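Local coordinates for lovastatin nonaketide synthase, polyketide synthase component (Aspergillus terreus, PDB 7CPX), which builds the nonaketide backbone of the lovastatin precursor dihydromonacolin L from malonyl units as a homodimeric, iterative polyketide synthase working with a partner protein, LovC, at residues 587-592 with 608-613; 777-782 with 813-818; 1002-1007 with 1164-1169; 1018-1023 with 1082-1087. The protein carries 2 engineered substitutions. One frame throughout, in Å; residues are numbered along the deposited sequence.

How the contacts relate
The four contacts fall into two pairs in separate domains, one far out at an end of the elongated chain and the other near its middle. Contacts 1 and 2 both belong to the malonyl-CoA:ACP transacylase domain, their centres 23 Å apart and their nearest atoms about 11 Å apart, without touching. Contacts 3 and 4 belong to the dehydratase domain, with centres 12 Å apart and side chains in direct packing; both segments of contact 4 come between those of contact 3 in the sequence. Across the two pairs the centres are 96 to 114 Å apart. Contact 3 lies nearest a site: the side chain of Leu1168 is about 9 Å from that of Asp1174, the predicted proton donor of the dehydratase.

Contact 1 (587-592 with 608-613); sequences IVRELD and LLDQFM
Arg589 reaches from helix 582-596 to Asp610 in the loop that follows, and two kinds of interaction, ionic and apolar, join the two segments. In the ionic part, NH2 of Arg589 lies 3.1 Å from Asp610 OD1. The oxygen sits at the edge of the guanidinium, near its plane, but the N-H...O angle of 129° makes this a weak hydrogen bond within the salt bridge. The grip inside the helix is firmer. Bends at chi2 (-68°), which places CD, and at chi3 (83°), which places NE, accompany a side-on approach to Asp592: Arg589 NE and NH2 both donate to Asp592 OD2, NH2 at 2.6 Å. One cation thus serves two carboxylates, whose tips point at each other with Asp592 OD2 4.1 Å from Asp610 OD2, a like-charge approach that the guanidinium probably offsets.

This three-membered salt-bridge network belongs to the α/β acyltransferase fold of the transacylase domain, where it ties the helix to the connection leading toward helix 624-644.

Apolar contact centres on Leu609. Val588 CG1, anti to its backbone N, packs 3.7 Å from Leu609 CB as the two side chains slide past each other in opposite directions. Leu591 CB meets Leu609 CD1 at 3.7 Å, and Asp592 lies alongside the same methyl. Tyr679 of helix 671-682 also packs on Leu609, while Leu591 touches Ala633 and Ile675. Within the loop, Leu608 O accepts bonds from the N atoms of Gln611, Phe612 and Met613, which curls residues 608-613 into a compact turn.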
# COMPACT_ATOMS: atom_id res chain seq x y z
N ILE A 587 -19.81 82.76 1.03
CA ILE A 587 -21.14 82.79 0.42
C ILE A 587 -22.05 83.76 1.17
O ILE A 587 -22.82 84.51 0.57
CB ILE A 587 -21.74 81.37 0.37
CG1 ILE A 587 -20.93 80.50 -0.59
CG2 ILE A 587 -23.20 81.44 -0.05
CD1 ILE A 587 -21.23 79.02 -0.48
N VAL A 588 -21.97 83.75 2.51
CA VAL A 588 -22.78 84.65 3.31
C VAL A 588 -22.38 86.10 3.06
O VAL A 588 -23.22 87.00 3.07
CB VAL A 588 -22.66 84.28 4.80
CG1 VAL A 588 -23.13 85.43 5.68
CG2 VAL A 588 -23.47 83.03 5.09
N ARG A 589 -21.08 86.35 2.86
CA ARG A 589 -20.64 87.70 2.52
C ARG A 589 -21.22 88.14 1.18
O ARG A 589 -21.63 89.29 1.01
CB ARG A 589 -19.12 87.77 2.50
CG ARG A 589 -18.45 87.63 3.86
CD ARG A 589 -18.73 88.82 4.76
NE ARG A 589 -20.02 88.72 5.44
CZ ARG A 589 -20.21 88.13 6.61
NH1 ARG A 589 -19.21 87.57 7.28
NH2 ARG A 589 -21.44 88.10 7.13
N GLU A 590 -21.25 87.23 0.20
CA GLU A 590 -21.88 87.54 -1.07
C GLU A 590 -23.37 87.84 -0.89
O GLU A 590 -23.91 88.76 -1.51
CB GLU A 590 -21.69 86.39 -2.06
CG GLU A 590 -20.24 86.15 -2.46
CD GLU A 590 -19.66 87.30 -3.26
OE1 GLU A 590 -20.43 88.21 -3.64
OE2 GLU A 590 -18.44 87.29 -3.51
N LEU A 591 -24.04 87.06 -0.04
CA LEU A 591 -25.45 87.32 0.24
C LEU A 591 -25.64 88.68 0.90
O LEU A 591 -26.60 89.39 0.60
CB LEU A 591 -26.02 86.21 1.13
CG LEU A 591 -25.98 84.77 0.60
CD1 LEU A 591 -26.79 83.86 1.50
CD2 LEU A 591 -26.48 84.68 -0.84
N ASP A 592 -24.74 89.05 1.81
CA ASP A 592 -24.81 90.37 2.43
C ASP A 592 -24.62 91.47 1.40
O ASP A 592 -25.31 92.50 1.44
CB ASP A 592 -23.75 90.49 3.53
CG ASP A 592 -24.00 89.55 4.69
OD1 ASP A 592 -25.17 89.41 5.10
OD2 ASP A 592 -23.03 88.95 5.19
N LEU A 608 -30.27 88.83 8.83
CA LEU A 608 -30.42 87.61 9.61
C LEU A 608 -29.12 86.81 9.63
O LEU A 608 -28.85 86.07 10.58
CB LEU A 608 -31.55 86.76 9.04
CG LEU A 608 -31.31 86.29 7.60
CD1 LEU A 608 -30.73 84.88 7.56
CD2 LEU A 608 -32.60 86.37 6.79
N LEU A 609 -28.31 86.95 8.58
CA LEU A 609 -27.06 86.21 8.48
C LEU A 609 -26.11 86.53 9.63
O LEU A 609 -25.23 85.72 9.94
CB LEU A 609 -26.38 86.51 7.14
CG LEU A 609 -27.23 86.20 5.91
CD1 LEU A 609 -26.71 86.94 4.68
CD2 LEU A 609 -27.29 84.71 5.65
N ASP A 610 -26.27 87.69 10.26
CA ASP A 610 -25.44 88.09 11.39
C ASP A 610 -26.26 88.37 12.65
O ASP A 610 -25.70 88.85 13.64
CB ASP A 610 -24.61 89.33 11.02
CG ASP A 610 -23.75 89.11 9.79
OD1 ASP A 610 -23.35 87.95 9.54
OD2 ASP A 610 -23.49 90.09 9.07
N GLN A 611 -27.56 88.09 12.63
CA GLN A 611 -28.42 88.39 13.77
C GLN A 611 -29.18 87.16 14.23
O GLN A 611 -29.40 86.98 15.43
CB GLN A 611 -29.40 89.51 13.41
CG GLN A 611 -28.73 90.85 13.11
CD GLN A 611 -29.71 91.88 12.59
OE1 GLN A 611 -30.90 91.62 12.46
NE2 GLN A 611 -29.20 93.07 12.28
N PHE A 612 -29.59 86.31 13.29
CA PHE A 612 -30.36 85.11 13.60
C PHE A 612 -29.62 83.81 13.31
O PHE A 612 -29.84 82.83 14.01
CB PHE A 612 -31.68 85.11 12.83
CG PHE A 612 -32.65 86.16 13.29
CD1 PHE A 612 -33.53 85.90 14.33
CD2 PHE A 612 -32.68 87.41 12.69
CE1 PHE A 612 -34.42 86.87 14.76
CE2 PHE A 612 -33.57 88.37 13.12
CZ PHE A 612 -34.44 88.11 14.15
N MET A 613 -28.74 83.79 12.31
CA MET A 613 -27.92 82.61 12.03
C MET A 613 -26.67 82.63 12.92
O MET A 613 -25.53 82.67 12.45
CB MET A 613 -27.55 82.56 10.55
CG MET A 613 -28.72 82.28 9.63
SD MET A 613 -28.19 81.96 7.94
CE MET A 613 -29.73 81.48 7.17

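Contact 2 (777-782 with 813-818); sequences ALEECG and VTAKYW
Leu778, near the C-terminal end of helix 768-780, packs against Trp818 and Ala815 of the short helix 815-820, a helix-to-helix contact of the acyltransferase fold with no hydrogen bond between the two segments. The conformation of Leu778 decides most of it. CG stands anti to the backbone N (chi1 -166°), and beyond it the two methyls divide the work. CD1 approaches the base of the tryptophan, 3.4 Å from Trp818 CB and 3.6 Å from Trp818 CG. CD2 meets the ring at Trp818 CD1, 3.5 Å away, and at the same time rests 3.6 Å from Ala815 CB. The leucine and tryptophan side chains cross at about a right angle, and both methyls meet the five-membered ring side of the indole, near CG and CD1.

The first torsion of Trp818 (chi1 -53°) sets CG anti to the carbonyl carbon, where Leu778 CD1 meets it. Its side chain also touches Glu659, Ile660 and Ala663 of helix 657-665, a helix that follows what is probably the nucleophile elbow of the transacylase. Ile677 of helix 671-682 touches both Leu778 and Trp818, so helix 671-682 joins the apolar group as well.

Helix 815-820 starts just after Thr814, which holds the N-cap position. One turn later Tyr817 turns to other partners, its OH hydrogen-bonded to Glu659 and Ser799. At the solvent-facing margin Glu779 contributes its aliphatic stem alone: the chain runs extended beyond CG, and it is Glu779 CG that lies 3.8 Å from Ala815 CB.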
# COMPACT_ATOMS: atom_id res chain seq x y z
N ALA A 777 -40.86 97.13 -6.86
CA ALA A 777 -39.44 97.21 -6.57
C ALA A 777 -38.66 96.14 -7.32
O ALA A 777 -37.56 96.41 -7.83
CB ALA A 777 -39.21 97.09 -5.06
N LEU A 778 -39.21 94.93 -7.42
CA LEU A 778 -38.50 93.84 -8.08
C LEU A 778 -38.26 94.15 -9.55
O LEU A 778 -37.29 93.65 -10.13
CB LEU A 778 -39.29 92.54 -7.93
CG LEU A 778 -38.52 91.26 -8.28
CD1 LEU A 778 -38.92 90.14 -7.35
CD2 LEU A 778 -38.78 90.86 -9.72
N GLU A 779 -39.11 94.98 -10.16
CA GLU A 779 -38.86 95.40 -11.54
C GLU A 779 -37.54 96.15 -11.65
O GLU A 779 -36.79 95.97 -12.61
CB GLU A 779 -40.01 96.26 -12.05
CG GLU A 779 -41.32 95.50 -12.23
CD GLU A 779 -42.44 96.37 -12.75
OE1 GLU A 779 -42.23 97.60 -12.87
OE2 GLU A 779 -43.53 95.84 -13.04
N GLU A 780 -37.25 97.00 -10.67
CA GLU A 780 -35.97 97.70 -10.59
C GLU A 780 -34.95 96.95 -9.76
O GLU A 780 -33.84 97.45 -9.56
CB GLU A 780 -36.18 99.11 -10.02
CG GLU A 780 -37.20 99.94 -10.78
CD GLU A 780 -37.31 101.35 -10.24
OE1 GLU A 780 -36.56 101.70 -9.31
OE2 GLU A 780 -38.15 102.12 -10.76
N CYS A 781 -35.30 95.77 -9.26
CA CYS A 781 -34.43 94.97 -8.41
C CYS A 781 -34.42 93.52 -8.88
O CYS A 781 -34.57 92.59 -8.08
CB CYS A 781 -34.86 95.06 -6.95
SG CYS A 781 -33.72 94.31 -5.77
N GLY A 782 -34.27 93.31 -10.18
CA GLY A 782 -34.25 91.97 -10.74
C GLY A 782 -35.63 91.41 -10.98
O GLY A 782 -36.01 91.13 -12.12
N VAL A 813 -38.25 84.92 -15.70
CA VAL A 813 -37.55 86.12 -15.23
C VAL A 813 -38.48 87.30 -15.00
O VAL A 813 -38.04 88.32 -14.45
CB VAL A 813 -36.45 86.53 -16.23
CG1 VAL A 813 -35.51 85.36 -16.50
CG2 VAL A 813 -37.06 87.04 -17.52
N THR A 814 -39.74 87.20 -15.41
CA THR A 814 -40.67 88.31 -15.26
C THR A 814 -40.99 88.56 -13.79
O THR A 814 -41.08 87.63 -12.99
CB THR A 814 -41.96 88.04 -16.04
OG1 THR A 814 -42.64 86.92 -15.46
CG2 THR A 814 -41.65 87.75 -17.50
N ALA A 815 -41.17 89.84 -13.45
CA ALA A 815 -41.51 90.20 -12.08
C ALA A 815 -42.85 89.61 -11.66
O ALA A 815 -43.05 89.31 -10.47
CB ALA A 815 -41.53 91.72 -11.93
N LYS A 816 -43.77 89.43 -12.60
CA LYS A 816 -45.07 88.86 -12.27
C LYS A 816 -44.93 87.44 -11.74
O LYS A 816 -45.74 87.01 -10.91
CB LYS A 816 -45.99 88.90 -13.49
CG LYS A 816 -46.28 90.30 -13.98
CD LYS A 816 -47.23 90.30 -15.16
CE LYS A 816 -47.53 91.72 -15.63
NZ LYS A 816 -48.47 91.74 -16.79
N TYR A 817 -43.92 86.70 -12.19
CA TYR A 817 -43.68 85.37 -11.63
C TYR A 817 -43.25 85.45 -10.17
O TYR A 817 -43.73 84.68 -9.33
CB TYR A 817 -42.64 84.64 -12.46
CG TYR A 817 -42.32 83.25 -11.96
CD1 TYR A 817 -43.33 82.32 -11.76
CD2 TYR A 817 -41.02 82.87 -11.68
CE1 TYR A 817 -43.05 81.05 -11.30
CE2 TYR A 817 -40.73 81.60 -11.22
CZ TYR A 817 -41.75 80.69 -11.03
OH TYR A 817 -41.47 79.43 -10.57
N TRP A 818 -42.35 86.38 -9.85
CA TRP A 818 -41.94 86.55 -8.46
C TRP A 818 -43.09 87.03 -7.60
O TRP A 818 -43.13 86.75 -6.40
CB TRP A 818 -40.76 87.52 -8.38
CG TRP A 818 -39.62 87.15 -9.28
CD1 TRP A 818 -39.41 87.57 -10.56
CD2 TRP A 818 -38.53 86.27 -8.96
NE1 TRP A 818 -38.26 87.01 -11.06
CE2 TRP A 818 -37.70 86.21 -10.10
CE3 TRP A 818 -38.17 85.54 -7.83
CZ2 TRP A 818 -36.53 85.45 -10.14
CZ3 TRP A 818 -37.01 84.78 -7.87
CH2 TRP A 818 -36.21 84.74 -9.02

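Contact 3 (1002-1007 with 1164-1169); sequences AMEAAL and CPLLLH
The long helix of the N-terminal hotdog, 995-1012, meets the C-terminal hotdog half of the dehydratase through Glu1004 and Leu1167, a contact between the two halves of a double-hotdog domain. Its polar element is a buried bond: the backbone N of Leu1167 donates to Glu1004 OE2 at 2.7 Å, fairly straight at 157°, and meets the oxygen nearly along its C-O axis. A bend at chi2 (-65°), which places CD, goes with the turn of this carboxylate toward the loop although the CB of Glu1004 does not point there. The other oxygen, OE1, has a weak hydrogen bond from His953. The side chains of Glu1004 and Leu1166 cross at about a right angle, with Glu1004 CD 3.7 Å from Leu1166 CG.

The apolar part comes from Met1003, just before the glutamate, and Leu1007, about one turn after it. Leu1007 and Leu1167 reach toward each other tip to tip, Leu1007 CD1 coming 3.4 Å from Leu1167 CG, while Leu1167 CD1 extends to Met1003 CB at 3.7 Å. More loosely, Met1003 SD lies 4.4 Å from Leu1168 CD1. One leucine of the loop is thereby held by its backbone at Glu1004 and by its side chain between Met1003 and Leu1007.

Residues 1164-1169 lead directly into helix 1170-1184, with His1169 at its N-cap and bonded through NE2 to Asp1134; that helix carries Asp1174, the predicted proton donor. Beneath the contact run strands 1016-1027 and 1196-1206: Leu1007 rests on Val1017 of the first, and Leu1206 of the second touches Met1003, Leu1167 and Leu1168.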
# COMPACT_ATOMS: atom_id res chain seq x y z
N ALA A 1002 10.25 -5.36 10.41
CA ALA A 1002 8.95 -5.94 10.74
C ALA A 1002 8.57 -5.63 12.18
O ALA A 1002 7.40 -5.31 12.46
CB ALA A 1002 8.98 -7.45 10.51
N MET A 1003 9.52 -5.71 13.10
CA MET A 1003 9.21 -5.46 14.50
C MET A 1003 8.88 -3.99 14.74
O MET A 1003 7.97 -3.67 15.52
CB MET A 1003 10.37 -5.90 15.39
CG MET A 1003 10.58 -7.41 15.37
SD MET A 1003 11.52 -8.04 16.77
CE MET A 1003 11.28 -9.80 16.54
N GLU A 1004 9.59 -3.08 14.07
CA GLU A 1004 9.26 -1.66 14.19
C GLU A 1004 7.90 -1.37 13.56
O GLU A 1004 7.15 -0.53 14.07
CB GLU A 1004 10.35 -0.82 13.53
CG GLU A 1004 11.68 -0.87 14.26
CD GLU A 1004 11.60 -0.25 15.65
OE1 GLU A 1004 10.61 0.46 15.93
OE2 GLU A 1004 12.53 -0.48 16.45
N ALA A 1005 7.57 -2.04 12.46
CA ALA A 1005 6.24 -1.91 11.89
C ALA A 1005 5.19 -2.39 12.87
O ALA A 1005 4.12 -1.78 12.99
CB ALA A 1005 6.16 -2.70 10.58
N ALA A 1006 5.46 -3.49 13.57
CA ALA A 1006 4.55 -3.97 14.60
C ALA A 1006 4.37 -2.93 15.70
O ALA A 1006 3.26 -2.69 16.17
CB ALA A 1006 5.05 -5.28 15.18
N LEU A 1007 5.48 -2.30 16.12
CA LEU A 1007 5.39 -1.25 17.12
C LEU A 1007 4.51 -0.11 16.65
O LEU A 1007 3.64 0.38 17.38
CB LEU A 1007 6.78 -0.72 17.46
CG LEU A 1007 7.76 -1.58 18.25
CD1 LEU A 1007 8.82 -0.69 18.87
CD2 LEU A 1007 7.06 -2.41 19.30
N CYS A 1164 13.82 8.51 19.62
CA CYS A 1164 13.51 7.35 20.45
C CYS A 1164 14.29 6.14 19.97
O CYS A 1164 14.62 6.04 18.78
CB CYS A 1164 12.01 7.04 20.40
SG CYS A 1164 11.38 6.66 18.75
N PRO A 1165 14.62 5.22 20.87
CA PRO A 1165 15.38 4.03 20.47
C PRO A 1165 14.51 3.02 19.74
O PRO A 1165 13.29 2.98 19.88
CB PRO A 1165 15.88 3.47 21.80
CG PRO A 1165 14.84 3.87 22.78
CD PRO A 1165 14.32 5.21 22.32
N LEU A 1166 15.18 2.18 18.95
CA LEU A 1166 14.52 1.07 18.27
C LEU A 1166 14.63 -0.19 19.11
O LEU A 1166 15.44 -0.30 20.03
CB LEU A 1166 15.15 0.84 16.89
CG LEU A 1166 14.66 1.76 15.77
CD1 LEU A 1166 15.02 3.20 16.05
CD2 LEU A 1166 15.24 1.31 14.44
N LEU A 1167 13.78 -1.17 18.77
CA LEU A 1167 13.81 -2.44 19.48
C LEU A 1167 15.18 -3.09 19.37
O LEU A 1167 15.77 -3.51 20.37
CB LEU A 1167 12.74 -3.38 18.92
CG LEU A 1167 11.29 -2.95 19.16
CD1 LEU A 1167 10.34 -3.88 18.43
CD2 LEU A 1167 11.00 -2.94 20.64
N LEU A 1168 15.70 -3.19 18.15
CA LEU A 1168 16.96 -3.86 17.89
C LEU A 1168 17.78 -3.05 16.90
O LEU A 1168 17.24 -2.52 15.93
CB LEU A 1168 16.74 -5.27 17.32
CG LEU A 1168 16.34 -6.36 18.30
CD1 LEU A 1168 15.84 -7.58 17.54
CD2 LEU A 1168 17.51 -6.74 19.19
N HIS A 1169 19.07 -2.96 17.16
CA HIS A 1169 20.00 -2.54 16.13
C HIS A 1169 20.25 -3.74 15.23
O HIS A 1169 20.78 -4.76 15.69
CB HIS A 1169 21.30 -2.06 16.76
CG HIS A 1169 22.26 -1.42 15.80
ND1 HIS A 1169 22.20 -1.64 14.44
CD2 HIS A 1169 23.29 -0.57 16.00
CE1 HIS A 1169 23.16 -0.95 13.84
NE2 HIS A 1169 23.84 -0.30 14.77

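Contact 4 (1018-1023 with 1082-1087); sequences KLLEIL and LALTIE
Thr1085 O faces two backbone N-H groups of the opposing strand. Leu1019 N donates to it at 2.9 Å, in the carbonyl plane and on a lone pair. Lys1018 N is modelled still nearer, too near for its length to be trusted, but with both residues facing Thr1085 the strand forms a classic beta bulge.

From the bulge onward the antiparallel pairing alternates regularly: Leu1019 with Thr1085 and Glu1021 with Ala1083 are hydrogen-bonded pairs; Leu1020 with Leu1084 and Ile1022 with Leu1082 are non-hydrogen-bonded. Ala1083 N donates to Glu1021 O at 2.9 Å.

The leucines and isoleucine of the latter pairs share one face. There Leu1082 CD2 touches both Leu1020 CD2, at 3.4 Å, and Ile1022 CG1, at 3.3 Å, the side chains lying side by side and pointing the same way. On the other face Glu1021 OE1 lies over Ala1083 CB, while OE2 forms a salt bridge with Arg2015 of the second subunit. At the bulged end Lys1018 NZ forms a salt bridge with Glu1087 OE2 at 3.3 Å, its hydrogen bond weak.

Strand 1196-1206 bonds to the far edge of 1016-1027, and the aliphatic face packs on helix 995-1012, as Leu1020 and Leu1084 do on Ala1006: an antiparallel sheet wrapped around a long helix, the signature of the hotdog fold.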
# COMPACT_ATOMS: atom_id res chain seq x y z
N LYS A 1018 3.34 -6.36 24.52
CA LYS A 1018 4.04 -7.11 25.56
C LYS A 1018 5.02 -8.10 24.95
O LYS A 1018 6.09 -8.35 25.52
CB LYS A 1018 3.03 -7.85 26.44
CG LYS A 1018 1.92 -6.97 27.02
CD LYS A 1018 2.18 -6.61 28.47
CE LYS A 1018 3.40 -5.71 28.62
NZ LYS A 1018 3.60 -5.29 30.03
N LEU A 1019 4.67 -8.66 23.79
CA LEU A 1019 5.50 -9.65 23.13
C LEU A 1019 5.33 -9.50 21.62
O LEU A 1019 4.26 -9.11 21.15
CB LEU A 1019 5.12 -11.07 23.56
CG LEU A 1019 6.23 -11.92 24.18
CD1 LEU A 1019 5.66 -13.22 24.70
CD2 LEU A 1019 7.30 -12.18 23.15
N LEU A 1020 6.37 -9.84 20.87
CA LEU A 1020 6.39 -9.61 19.42
C LEU A 1020 7.04 -10.82 18.74
O LEU A 1020 8.27 -10.89 18.64
CB LEU A 1020 7.12 -8.32 19.10
CG LEU A 1020 6.90 -7.66 17.74
CD1 LEU A 1020 7.66 -6.35 17.69
CD2 LEU A 1020 7.34 -8.58 16.61
N GLU A 1021 6.22 -11.76 18.28
CA GLU A 1021 6.71 -12.90 17.53
C GLU A 1021 6.69 -12.58 16.04
O GLU A 1021 5.83 -11.84 15.56
CB GLU A 1021 5.86 -14.14 17.79
CG GLU A 1021 5.56 -14.44 19.25
CD GLU A 1021 4.46 -15.46 19.42
OE1 GLU A 1021 4.09 -16.11 18.42
OE2 GLU A 1021 3.96 -15.62 20.55
N ILE A 1022 7.63 -13.17 15.31
CA ILE A 1022 7.65 -13.16 13.86
C ILE A 1022 7.63 -14.61 13.40
O ILE A 1022 8.57 -15.35 13.67
CB ILE A 1022 8.87 -12.42 13.30
CG1 ILE A 1022 8.68 -10.91 13.44
CG2 ILE A 1022 9.09 -12.79 11.85
CD1 ILE A 1022 9.91 -10.11 13.11
N LEU A 1023 6.57 -14.99 12.69
CA LEU A 1023 6.30 -16.37 12.35
C LEU A 1023 6.48 -16.61 10.86
O LEU A 1023 6.15 -15.75 10.04
CB LEU A 1023 4.87 -16.75 12.76
CG LEU A 1023 4.50 -16.51 14.22
CD1 LEU A 1023 3.01 -16.72 14.43
CD2 LEU A 1023 5.30 -17.42 15.13
N LEU A 1082 3.47 -11.47 11.94
CA LEU A 1082 3.78 -10.91 13.25
C LEU A 1082 2.64 -11.24 14.20
O LEU A 1082 1.48 -10.98 13.88
CB LEU A 1082 3.99 -9.40 13.17
CG LEU A 1082 5.20 -8.92 12.38
CD1 LEU A 1082 4.84 -7.71 11.54
CD2 LEU A 1082 6.34 -8.59 13.31
N ALA A 1083 2.98 -11.79 15.36
CA ALA A 1083 2.02 -12.09 16.41
C ALA A 1083 2.37 -11.21 17.61
O ALA A 1083 3.37 -11.46 18.29
CB ALA A 1083 2.04 -13.57 16.77
N LEU A 1084 1.56 -10.20 17.85
CA LEU A 1084 1.79 -9.24 18.92
C LEU A 1084 0.88 -9.58 20.08
O LEU A 1084 -0.35 -9.60 19.93
CB LEU A 1084 1.54 -7.81 18.44
CG LEU A 1084 2.50 -7.17 17.44
CD1 LEU A 1084 2.76 -8.07 16.25
CD2 LEU A 1084 1.90 -5.85 16.97
N THR A 1085 1.47 -9.85 21.24
CA THR A 1085 0.75 -9.90 22.50
C THR A 1085 0.78 -8.49 23.08
O THR A 1085 1.86 -7.97 23.39
CB THR A 1085 1.37 -10.90 23.46
OG1 THR A 1085 1.39 -12.20 22.86
CG2 THR A 1085 0.59 -10.96 24.77
N ILE A 1086 -0.40 -7.88 23.23
CA ILE A 1086 -0.52 -6.44 23.41
C ILE A 1086 -1.35 -6.14 24.65
O ILE A 1086 -2.06 -6.99 25.19
CB ILE A 1086 -1.17 -5.77 22.18
CG1 ILE A 1086 -2.38 -6.57 21.72
CG2 ILE A 1086 -0.15 -5.65 21.07
CD1 ILE A 1086 -3.18 -5.91 20.63
N GLU A 1087 -1.24 -4.89 25.10
CA GLU A 1087 -2.06 -4.35 26.17
C GLU A 1087 -2.49 -2.94 25.79
O GLU A 1087 -1.92 -2.32 24.89
CB GLU A 1087 -1.31 -4.35 27.51
CG GLU A 1087 -0.07 -3.48 27.53
CD GLU A 1087 0.62 -3.49 28.88
OE1 GLU A 1087 0.13 -4.18 29.80
OE2 GLU A 1087 1.65 -2.80 29.03